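Local coordinates for protein alcohol dehydrogenase, zinc-containing (Streptococcus pneumoniae serotype 2, PDB 5YLN) that probably oxidises alcohols with NAD+ as a zinc-dependent alcohol dehydrogenase, with two zinc sites in the chain, at residues Asn207-Ala212 with Lys220-Asp225. Numbering follows the deposited sequence.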
# COMPACT_ATOMS: atom_id res chain seq x y z
N ASN A 207 -29.10 13.00 0.08
CA ASN A 207 -28.97 14.05 -0.93
C ASN A 207 -27.65 13.94 -1.67
O ASN A 207 -27.59 14.03 -2.90
CB ASN A 207 -29.12 15.43 -0.29
CG ASN A 207 -30.55 15.73 0.15
OD1 ASN A 207 -31.49 15.05 -0.26
ND2 ASN A 207 -30.73 16.77 0.97
N ARG A 208 -26.56 13.74 -0.92
CA ARG A 208 -25.26 13.58 -1.55
C ARG A 208 -25.19 12.30 -2.38
O ARG A 208 -24.60 12.29 -3.48
CB ARG A 208 -24.16 13.63 -0.48
CG ARG A 208 -24.09 14.99 0.27
CD ARG A 208 -22.73 15.21 0.93
NE ARG A 208 -22.50 14.26 2.02
CZ ARG A 208 -22.91 14.45 3.28
NH1 ARG A 208 -23.57 15.56 3.61
NH2 ARG A 208 -22.67 13.52 4.21
N LEU A 209 -25.79 11.20 -1.89
CA LEU A 209 -25.83 9.97 -2.68
C LEU A 209 -26.61 10.15 -3.98
O LEU A 209 -26.20 9.65 -5.04
CB LEU A 209 -26.41 8.81 -1.86
CG LEU A 209 -25.53 8.22 -0.74
CD1 LEU A 209 -26.28 7.14 0.05
CD2 LEU A 209 -24.22 7.67 -1.26
N GLU A 210 -27.73 10.87 -3.93
CA GLU A 210 -28.49 11.16 -5.14
C GLU A 210 -27.67 11.97 -6.14
O GLU A 210 -27.70 11.70 -7.34
CB GLU A 210 -29.78 11.91 -4.80
CG GLU A 210 -30.95 11.00 -4.45
CD GLU A 210 -31.33 10.07 -5.60
OE1 GLU A 210 -31.69 10.57 -6.69
OE2 GLU A 210 -31.28 8.84 -5.40
N THR A 211 -26.92 12.96 -5.66
CA THR A 211 -26.02 13.69 -6.54
C THR A 211 -24.95 12.75 -7.13
O THR A 211 -24.57 12.88 -8.29
CB THR A 211 -25.37 14.85 -5.78
OG1 THR A 211 -26.38 15.75 -5.31
CG2 THR A 211 -24.39 15.62 -6.68
N ALA A 212 -24.49 11.78 -6.33
CA ALA A 212 -23.46 10.86 -6.82
C ALA A 212 -23.97 10.05 -8.01
O ALA A 212 -23.27 9.89 -9.01
CB ALA A 212 -22.99 9.94 -5.69
N LYS A 220 -25.75 3.34 -4.99
CA LYS A 220 -25.57 4.05 -3.74
C LYS A 220 -25.81 3.09 -2.59
O LYS A 220 -26.64 2.18 -2.67
CB LYS A 220 -26.53 5.25 -3.62
CG LYS A 220 -28.01 4.88 -3.59
CD LYS A 220 -28.90 6.12 -3.43
CE LYS A 220 -30.37 5.76 -3.54
NZ LYS A 220 -31.23 6.95 -3.28
N VAL A 221 -25.08 3.31 -1.50
CA VAL A 221 -25.26 2.54 -0.28
C VAL A 221 -25.24 3.53 0.87
O VAL A 221 -24.29 4.30 1.00
CB VAL A 221 -24.17 1.48 -0.09
CG1 VAL A 221 -24.32 0.80 1.26
CG2 VAL A 221 -24.21 0.46 -1.23
N ASN A 222 -26.30 3.54 1.67
CA ASN A 222 -26.36 4.43 2.83
C ASN A 222 -25.69 3.72 4.00
O ASN A 222 -26.04 2.59 4.34
CB ASN A 222 -27.81 4.80 3.15
CG ASN A 222 -27.90 6.02 4.06
OD1 ASN A 222 -27.28 6.08 5.11
ND2 ASN A 222 -28.65 7.02 3.63
N SER A 223 -24.71 4.39 4.61
CA SER A 223 -23.91 3.77 5.66
C SER A 223 -24.51 3.96 7.05
O SER A 223 -23.81 3.76 8.05
CB SER A 223 -22.49 4.32 5.62
OG SER A 223 -22.50 5.74 5.59
N SER A 224 -25.79 4.32 7.14
CA SER A 224 -26.39 4.60 8.44
C SER A 224 -26.40 3.35 9.32
O SER A 224 -26.10 3.43 10.52
CB SER A 224 -27.80 5.15 8.26
OG SER A 224 -27.72 6.45 7.69
N ASP A 225 -26.75 2.20 8.75
CA ASP A 225 -26.54 0.91 9.38
C ASP A 225 -25.26 0.34 8.78
O ASP A 225 -25.30 -0.29 7.71
CB ASP A 225 -27.73 -0.03 9.13
CG ASP A 225 -27.61 -1.37 9.88
OD1 ASP A 225 -26.49 -1.89 10.09
OD2 ASP A 225 -28.67 -1.94 10.24
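Leu209 packs over Lys220, Val221 and the base of Asn222, the close-packed half of this contact. Its CB rests on the base of Lys220, 4.0 Å from CB of Lys220, while both methyls lean over the strand backbone: CD1 of Leu209 comes to 3.6 Å from the carbonyl O of Val221, and CD2 fills in between that carbonyl and CB of Lys220. CD1 also brushes the aliphatic root of Asn222. Met201 and Asp203 of the neighbouring strand close in on the same leucine, whereas Val221 turns its own side chain to the other side, onto helix 226-236.

Helix 206-214 and the strand run nearly antiparallel (169° between the short segments), as expected when a helix is the return leg of a right-handed beta-alpha-beta crossover, from strand 198-203 to strand 219-222, the latter an edge strand of the parallel Rossmann-type sheet.

Further out, the contact thins to one charged link along the solvent side. Lys220 places CG in the cleft between its own N and C (chi1 63°); from there the extended chain carries NZ past Leu209 to the helix surface. Glu210 starts out facing away from the strand, but a bend at chi2 (-61°) swings its carboxylate back, and OE2 of Glu210 takes NZ of Lys220 at 2.8 Å on its anti lone pair. Asp206 gives the ammonium a second acidic partner. Where the strand ends, Asn222 OD1 closes an Asx turn, accepting N of Ser224 at 3.1 Å in the carbonyl plane of Asn222. OG of Ser224 reaches the same OD1 of Asn222 at 2.6 Å, tilted out of that plane.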